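Local coordinates for protein HAT1-interacting factor 1 (Saccharomyces cerevisiae, PDB 4NQ0) that acts as a nuclear histone chaperone for H3 and H4 within the HAT-B complex and takes part in chromatin assembly and telomere silencing, at residues F64-A68 with L209-A213; N172-A176 with G264-T268; H179-I183 with H257-K261. All coordinates share one frame. Residues are numbered along the deposited sequence.

Contact 1: F64-A68 with L209-A213; sequences FTIFA and LLAQA
Build two α-helical segments, F64-A68 on helix 61-77 and L209-A213 on helix 202-218, and run them antiparallel. Their local axes approach to 8.3 Å with a signed crossing angle of -159°. Set the register by F64 against L209 (CA to CA 5.4 Å) and T65 against L210 (CA to CA 5.9 Å).

Most of the interface is apolar. L209 (m, t) points at the other helix and wedges between two phenylalanines: its CD2 lies 3.6 Å from F64 CD1 and 3.7 Å from F67 CD2. F64 takes the m rotamer and F67 the t rotamer, which turns one face of the F67 ring to L209 CD1, a CH-pi contact 3.8 Å from the ring centroid. Two alanines allow the close fit, with A68 CB 4.0 Å from L209 CB and 3.6 Å from L210 CG, and A213 CB 3.4 Å from T65 CG2.

Polar atoms only brush the interface. L209 O is 3.4 Å from F64 CB and Q212 OE1 is 3.4 Å from F64 CE1, but that amide is committed to its own side, OE1 to R190 N and NE2 to Y197 OH and D208 O.

L210 also packs on V238, L241, M242 and I245 of helix 229-248, while F67 also touches C45 and Q46 of helix 38-51. Antiparallel helices at this angle are consistent with the A and B helices of one TPR, here split by a long insertion, as in the SHNi-TPR proteins. With A68 N bonded to F64 O and A213 N to L209 O inside their own helices, the two segments are joined by shape and buried hydrocarbon.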
loop_
_atom_site.group_PDB
_atom_site.type_symbol
_atom_site.label_atom_id
_atom_site.label_comp_id
_atom_site.label_asym_id
_atom_site.label_seq_id
_atom_site.Cartn_x
_atom_site.Cartn_y
_atom_site.Cartn_z
ATOM N N PHE A 64 -8.096 -7.093 -8.000
ATOM C CA PHE A 64 -8.407 -6.465 -6.721
ATOM C C PHE A 64 -7.718 -5.114 -6.573
ATOM O O PHE A 64 -8.337 -4.129 -6.149
ATOM C CB PHE A 64 -8.045 -7.425 -5.580
ATOM C CG PHE A 64 -8.965 -8.615 -5.484
ATOM C CD1 PHE A 64 -10.074 -8.580 -4.648
ATOM C CD2 PHE A 64 -8.737 -9.759 -6.243
ATOM C CE1 PHE A 64 -10.937 -9.674 -4.557
ATOM C CE2 PHE A 64 -9.597 -10.845 -6.161
ATOM C CZ PHE A 64 -10.690 -10.807 -5.319
ATOM N N THR A 65 -6.452 -5.038 -6.978
ATOM C CA THR A 65 -5.687 -3.789 -6.805
ATOM C C THR A 65 -6.154 -2.671 -7.736
ATOM O O THR A 65 -6.305 -1.519 -7.307
ATOM C CB THR A 65 -4.174 -4.016 -6.943
ATOM O OG1 THR A 65 -3.858 -4.422 -8.281
ATOM C CG2 THR A 65 -3.719 -5.090 -5.960
ATOM N N ILE A 66 -6.420 -3.010 -8.992
ATOM C CA ILE A 66 -7.018 -2.054 -9.930
ATOM C C ILE A 66 -8.405 -1.618 -9.451
ATOM O O ILE A 66 -8.713 -0.420 -9.437
ATOM C CB ILE A 66 -7.093 -2.635 -11.362
ATOM C CG1 ILE A 66 -5.677 -2.864 -11.908
ATOM C CG2 ILE A 66 -7.857 -1.696 -12.288
ATOM C CD1 ILE A 66 -5.623 -3.796 -13.071
ATOM N N PHE A 67 -9.226 -2.585 -9.031
ATOM C CA PHE A 67 -10.571 -2.305 -8.516
ATOM C C PHE A 67 -10.466 -1.319 -7.342
ATOM O O PHE A 67 -11.199 -0.327 -7.280
ATOM C CB PHE A 67 -11.232 -3.626 -8.075
ATOM C CG PHE A 67 -12.753 -3.592 -7.908
ATOM C CD1 PHE A 67 -13.493 -2.408 -7.879
ATOM C CD2 PHE A 67 -13.432 -4.788 -7.716
ATOM C CE1 PHE A 67 -14.874 -2.442 -7.691
ATOM C CE2 PHE A 67 -14.808 -4.827 -7.532
ATOM C CZ PHE A 67 -15.527 -3.654 -7.523
ATOM N N ALA A 68 -9.540 -1.581 -6.424
ATOM C CA ALA A 68 -9.368 -0.736 -5.248
ATOM C C ALA A 68 -8.949 0.683 -5.631
ATOM O O ALA A 68 -9.524 1.652 -5.148
ATOM C CB ALA A 68 -8.355 -1.346 -4.301
ATOM N N LEU A 209 -10.776 -4.662 -0.605
ATOM C CA LEU A 209 -10.269 -5.217 -1.858
ATOM C C LEU A 209 -8.760 -5.409 -1.805
ATOM O O LEU A 209 -8.245 -6.398 -2.318
ATOM C CB LEU A 209 -10.655 -4.334 -3.049
ATOM C CG LEU A 209 -12.123 -4.472 -3.484
ATOM C CD1 LEU A 209 -12.581 -3.245 -4.225
ATOM C CD2 LEU A 209 -12.292 -5.735 -4.335
ATOM N N LEU A 210 -8.053 -4.467 -1.190
ATOM C CA LEU A 210 -6.606 -4.608 -1.010
ATOM C C LEU A 210 -6.251 -5.711 -0.005
ATOM O O LEU A 210 -5.255 -6.427 -0.206
ATOM C CB LEU A 210 -5.969 -3.274 -0.624
ATOM C CG LEU A 210 -5.962 -2.222 -1.723
ATOM C CD1 LEU A 210 -5.665 -0.828 -1.166
ATOM C CD2 LEU A 210 -4.952 -2.596 -2.819
ATOM N N ALA A 211 -7.063 -5.882 1.052
ATOM C CA ALA A 211 -6.839 -6.990 1.994
ATOM C C ALA A 211 -6.814 -8.303 1.224
ATOM O O ALA A 211 -5.987 -9.177 1.482
ATOM C CB ALA A 211 -7.912 -7.031 3.112
ATOM N N GLN A 212 -7.704 -8.420 0.247
ATOM C CA GLN A 212 -7.741 -9.602 -0.602
ATOM C C GLN A 212 -6.579 -9.672 -1.595
ATOM O O GLN A 212 -6.114 -10.760 -1.917
ATOM C CB GLN A 212 -9.092 -9.688 -1.314
ATOM C CG GLN A 212 -10.259 -9.867 -0.326
ATOM C CD GLN A 212 -11.602 -9.725 -0.982
ATOM O OE1 GLN A 212 -12.108 -10.675 -1.571
ATOM N NE2 GLN A 212 -12.205 -8.535 -0.875
ATOM N N ALA A 213 -6.108 -8.534 -2.094
ATOM C CA ALA A 213 -4.863 -8.533 -2.885
ATOM C C ALA A 213 -3.696 -9.121 -2.081
ATOM O O ALA A 213 -2.926 -9.948 -2.600
ATOM C CB ALA A 213 -4.522 -7.140 -3.374
#

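Contact 2: N172-A176 with G264-T268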
loop_
_atom_site.group_PDB
_atom_site.type_symbol
_atom_site.label_atom_id
_atom_site.label_comp_id
_atom_site.label_asym_id
_atom_site.label_seq_id
_atom_site.Cartn_x
_atom_site.Cartn_y
_atom_site.Cartn_z
ATOM N N ASN A 172 11.583 0.845 15.111
ATOM C CA ASN A 172 11.993 -0.334 14.356
ATOM C C ASN A 172 12.379 0.016 12.910
ATOM O O ASN A 172 11.611 0.667 12.195
ATOM C CB ASN A 172 10.861 -1.370 14.346
ATOM C CG ASN A 172 11.127 -2.508 13.379
ATOM O OD1 ASN A 172 12.230 -3.039 13.325
ATOM N ND2 ASN A 172 10.125 -2.867 12.592
ATOM N N PHE A 173 13.564 -0.424 12.489
ATOM C CA PHE A 173 14.032 -0.258 11.105
ATOM C C PHE A 173 14.436 -1.583 10.471
ATOM O O PHE A 173 15.121 -1.607 9.447
ATOM C CB PHE A 173 15.207 0.716 11.056
ATOM C CG PHE A 173 14.932 2.022 11.738
ATOM C CD1 PHE A 173 14.094 2.954 11.152
ATOM C CD2 PHE A 173 15.496 2.308 12.968
ATOM C CE1 PHE A 173 13.824 4.161 11.780
ATOM C CE2 PHE A 173 15.241 3.521 13.603
ATOM C CZ PHE A 173 14.401 4.449 13.003
ATOM N N SER A 174 13.991 -2.685 11.068
ATOM C CA SER A 174 14.284 -4.010 10.546
ATOM C C SER A 174 13.461 -4.329 9.298
ATOM O O SER A 174 12.416 -3.725 9.069
ATOM C CB SER A 174 14.007 -5.078 11.605
ATOM O OG SER A 174 14.839 -4.891 12.729
ATOM N N PRO A 175 13.948 -5.280 8.483
ATOM C CA PRO A 175 13.154 -5.875 7.418
ATOM C C PRO A 175 11.988 -6.710 7.952
ATOM O O PRO A 175 12.019 -7.172 9.099
ATOM C CB PRO A 175 14.157 -6.777 6.688
ATOM C CG PRO A 175 15.490 -6.198 6.985
ATOM C CD PRO A 175 15.375 -5.642 8.371
ATOM N N ALA A 176 10.977 -6.901 7.111
ATOM C CA ALA A 176 9.814 -7.707 7.461
ATOM C C ALA A 176 10.234 -9.165 7.587
ATOM O O ALA A 176 10.857 -9.715 6.679
ATOM C CB ALA A 176 8.733 -7.565 6.407
ATOM N N GLY A 264 9.151 -2.206 5.653
ATOM C CA GLY A 264 9.711 -3.511 6.014
ATOM C C GLY A 264 9.808 -4.489 4.847
ATOM O O GLY A 264 10.777 -5.239 4.738
ATOM N N TYR A 265 8.805 -4.495 3.972
ATOM C CA TYR A 265 8.811 -5.396 2.821
ATOM C C TYR A 265 9.868 -4.992 1.799
ATOM O O TYR A 265 10.579 -5.841 1.272
ATOM C CB TYR A 265 7.421 -5.485 2.171
ATOM C CG TYR A 265 6.564 -6.562 2.796
ATOM C CD1 TYR A 265 6.629 -7.879 2.344
ATOM C CD2 TYR A 265 5.711 -6.278 3.852
ATOM C CE1 TYR A 265 5.864 -8.868 2.916
ATOM C CE2 TYR A 265 4.942 -7.269 4.434
ATOM C CZ TYR A 265 5.033 -8.565 3.959
ATOM O OH TYR A 265 4.268 -9.549 4.511
ATOM N N TYR A 266 9.986 -3.699 1.534
ATOM C CA TYR A 266 10.992 -3.223 0.586
ATOM C C TYR A 266 12.401 -3.548 1.078
ATOM O O TYR A 266 13.302 -3.782 0.286
ATOM C CB TYR A 266 10.851 -1.718 0.369
ATOM C CG TYR A 266 9.561 -1.276 -0.297
ATOM C CD1 TYR A 266 8.998 -2.001 -1.336
ATOM C CD2 TYR A 266 8.938 -0.094 0.079
ATOM C CE1 TYR A 266 7.815 -1.585 -1.957
ATOM C CE2 TYR A 266 7.772 0.329 -0.539
ATOM C CZ TYR A 266 7.218 -0.428 -1.564
ATOM O OH TYR A 266 6.075 -0.009 -2.203
ATOM N N LYS A 267 12.585 -3.576 2.392
ATOM C CA LYS A 267 13.890 -3.898 2.980
ATOM C C LYS A 267 14.296 -5.370 2.906
ATOM O O LYS A 267 15.445 -5.701 3.182
ATOM C CB LYS A 267 13.944 -3.410 4.421
ATOM C CG LYS A 267 14.203 -1.914 4.516
ATOM C CD LYS A 267 14.010 -1.438 5.945
ATOM C CE LYS A 267 14.822 -0.190 6.251
ATOM N NZ LYS A 267 14.439 0.376 7.595
ATOM N N THR A 268 13.378 -6.251 2.523
ATOM C CA THR A 268 13.738 -7.649 2.252
ATOM C C THR A 268 14.228 -7.820 0.816
ATOM O O THR A 268 14.662 -8.905 0.426
ATOM C CB THR A 268 12.544 -8.596 2.445
ATOM O OG1 THR A 268 11.579 -8.360 1.411
ATOM C CG2 THR A 268 11.904 -8.405 3.836
HETATM O O HOH W 1 11.593 -1.512 8.219
#
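Start at G264, in the last turn of helix 252-266. Its O accepts a hydrogen bond from A176 N at 2.9 Å, and its CA lies 4.4 Å from P175 CA, so the loop runs right against the helix end. Y265 comes next: A176 CB sits over its ring face, 4.2 Å from the centroid, in a CH-pi contact, while the hydroxyl beyond it bonds to D180. K267 stretches back along the loop until NZ donates to F173 O at 2.8 Å; on the way its CB passes 4.1 Å from P175 CB. The water, 2.5 Å from S174 O, adds a weak link to K267 NZ at 3.5 Å. At the start of the loop segment, N172 OD1 accepts from S174 N (2.9 Å), an Asx turn, and the F173 ring moves off to stack on H307. T268 finishes the segment. Its N and OG1 both turn to Y265 O (3.1 and 2.7 Å), and its CG2 packs 3.3 Å from A176 O and 4.0 Å from P175 CB. The loop belongs to a region important for histone binding; both direct bonds holding it end on main-chain carbonyls, G264 O and F173 O, so they ask little of its side chains.

Contact 3: H179-I183 with H257-K261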
loop_
_atom_site.group_PDB
_atom_site.type_symbol
_atom_site.label_atom_id
_atom_site.label_comp_id
_atom_site.label_asym_id
_atom_site.label_seq_id
_atom_site.Cartn_x
_atom_site.Cartn_y
_atom_site.Cartn_z
ATOM N N HIS A 179 6.885 -13.988 8.719
ATOM C CA HIS A 179 5.430 -14.021 8.941
ATOM C C HIS A 179 4.787 -12.645 9.084
ATOM O O HIS A 179 5.415 -11.691 9.562
ATOM C CB HIS A 179 5.059 -14.882 10.149
ATOM C CG HIS A 179 3.607 -15.248 10.186
ATOM N ND1 HIS A 179 3.034 -16.103 9.268
ATOM C CD2 HIS A 179 2.603 -14.845 11.003
ATOM C CE1 HIS A 179 1.744 -16.224 9.528
ATOM N NE2 HIS A 179 1.458 -15.474 10.578
ATOM N N ASP A 180 3.525 -12.582 8.657
ATOM C CA ASP A 180 2.743 -11.360 8.586
ATOM C C ASP A 180 1.288 -11.717 8.922
ATOM O O ASP A 180 0.582 -12.314 8.101
ATOM C CB ASP A 180 2.862 -10.769 7.172
ATOM C CG ASP A 180 2.105 -9.458 7.004
ATOM O OD1 ASP A 180 1.275 -9.111 7.866
ATOM O OD2 ASP A 180 2.337 -8.766 5.995
ATOM N N ASP A 181 0.846 -11.335 10.122
ATOM C CA ASP A 181 -0.478 -11.735 10.639
ATOM C C ASP A 181 -1.648 -11.086 9.897
ATOM O O ASP A 181 -2.789 -11.541 10.005
ATOM C CB ASP A 181 -0.592 -11.439 12.151
ATOM C CG ASP A 181 -0.476 -12.700 13.022
ATOM O OD1 ASP A 181 0.186 -13.688 12.608
ATOM O OD2 ASP A 181 -1.061 -12.701 14.134
ATOM N N GLU A 182 -1.363 -10.035 9.138
ATOM C CA GLU A 182 -2.389 -9.301 8.411
ATOM C C GLU A 182 -2.748 -9.960 7.074
ATOM O O GLU A 182 -3.741 -9.596 6.438
ATOM C CB GLU A 182 -1.904 -7.867 8.209
ATOM C CG GLU A 182 -2.871 -6.929 7.514
ATOM C CD GLU A 182 -2.447 -5.471 7.642
ATOM O OE1 GLU A 182 -1.377 -5.200 8.233
ATOM O OE2 GLU A 182 -3.184 -4.596 7.145
ATOM N N ILE A 183 -1.955 -10.928 6.631
ATOM C CA ILE A 183 -2.292 -11.641 5.410
ATOM C C ILE A 183 -3.286 -12.754 5.742
ATOM O O ILE A 183 -2.939 -13.716 6.420
ATOM C CB ILE A 183 -1.049 -12.213 4.725
ATOM C CG1 ILE A 183 -0.119 -11.063 4.315
ATOM C CG2 ILE A 183 -1.449 -13.040 3.516
ATOM C CD1 ILE A 183 1.111 -11.507 3.573
ATOM N N HIS A 257 1.066 2.888 10.183
ATOM C CA HIS A 257 1.351 1.483 10.410
ATOM C C HIS A 257 1.556 0.731 9.090
ATOM O O HIS A 257 2.460 -0.102 8.972
ATOM C CB HIS A 257 0.241 0.840 11.237
ATOM C CG HIS A 257 0.256 -0.651 11.199
ATOM N ND1 HIS A 257 1.184 -1.405 11.889
ATOM C CD2 HIS A 257 -0.534 -1.534 10.540
ATOM C CE1 HIS A 257 0.956 -2.688 11.665
ATOM N NE2 HIS A 257 -0.079 -2.793 10.849
ATOM N N HIS A 258 0.736 1.035 8.089
ATOM C CA HIS A 258 0.874 0.381 6.781
ATOM C C HIS A 258 2.084 0.846 5.989
ATOM O O HIS A 258 2.755 0.030 5.350
ATOM C CB HIS A 258 -0.415 0.482 5.980
ATOM C CG HIS A 258 -1.465 -0.467 6.458
ATOM N ND1 HIS A 258 -2.764 -0.085 6.713
ATOM C CD2 HIS A 258 -1.385 -1.779 6.787
ATOM C CE1 HIS A 258 -3.446 -1.133 7.148
ATOM N NE2 HIS A 258 -2.630 -2.171 7.207
ATOM N N TYR A 259 2.380 2.138 6.032
ATOM C CA TYR A 259 3.627 2.650 5.429
ATOM C C TYR A 259 4.876 1.974 6.025
ATOM O O TYR A 259 5.831 1.635 5.310
ATOM C CB TYR A 259 3.739 4.156 5.611
ATOM C CG TYR A 259 2.755 5.008 4.827
ATOM C CD1 TYR A 259 2.339 4.660 3.542
ATOM C CD2 TYR A 259 2.282 6.199 5.359
ATOM C CE1 TYR A 259 1.442 5.459 2.825
ATOM C CE2 TYR A 259 1.407 7.009 4.654
ATOM C CZ TYR A 259 0.992 6.641 3.386
ATOM O OH TYR A 259 0.128 7.450 2.690
ATOM N N LEU A 260 4.866 1.783 7.342
ATOM C CA LEU A 260 5.936 1.052 8.014
ATOM C C LEU A 260 6.010 -0.414 7.616
ATOM O O LEU A 260 7.105 -0.978 7.581
ATOM C CB LEU A 260 5.786 1.134 9.531
ATOM C CG LEU A 260 6.072 2.506 10.164
ATOM C CD1 LEU A 260 5.584 2.483 11.593
ATOM C CD2 LEU A 260 7.543 2.872 10.100
ATOM N N LYS A 261 4.861 -1.039 7.376
ATOM C CA LYS A 261 4.832 -2.415 6.876
ATOM C C LYS A 261 5.408 -2.478 5.465
ATOM O O LYS A 261 6.164 -3.389 5.149
ATOM C CB LYS A 261 3.402 -2.984 6.866
ATOM C CG LYS A 261 2.831 -3.264 8.246
ATOM C CD LYS A 261 2.969 -4.719 8.693
ATOM C CE LYS A 261 2.087 -5.643 7.870
ATOM N NZ LYS A 261 1.248 -6.575 8.670
#
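K261 NZ is the shared donor here, giving one hydrogen bond to D180 OD1 at 2.7 Å and another to E182 OE1 at 3.0 Å, both of them salt bridges. The aspartate is fully used: OD1 also takes E182 N at 3.1 Å, closing an Asx turn, and OD2 accepts from the hydroxyls of Y265 and Y239. That turn coincides with a type I β turn from D180 to I183, whose I183 N donates to D180 O at 3.2 Å and which sets the carboxylates of D180 and E182 toward the helix. In fold terms, a loop of the histone-binding region settles on helix 252-266, the second helix of a predicted TPR, with Y239 of the first helix touching both E182 and K261. The other glutamate oxygen, E182 OE2, receives a very short bond of 2.5 Å from H258 NE2, and H258 ND1 is engaged by E246. H257 merely approaches, its NE2 3.8 Å from E182 OE1, while its ND1 pairs with E169.

From the N terminus, the chain lays down 64-68 in helix 61-77, then passes through the unmodelled 80-159 before ordered loop reappears. That loop supplies 172-176 and 179-183 in turn, and the chain returns in helix 202-218 to close contact 1 around the whole insertion. Helix 252-266 then closes contact 3 with 257-261 and, two turns further on, contact 2 with 264-268, so contact 3 nests inside contact 2 and both cross contact 1. Contacts 2 and 3 touch through Y265 and D180. Contact 1 joins two helices; the others fasten the returning loop to the next repeat.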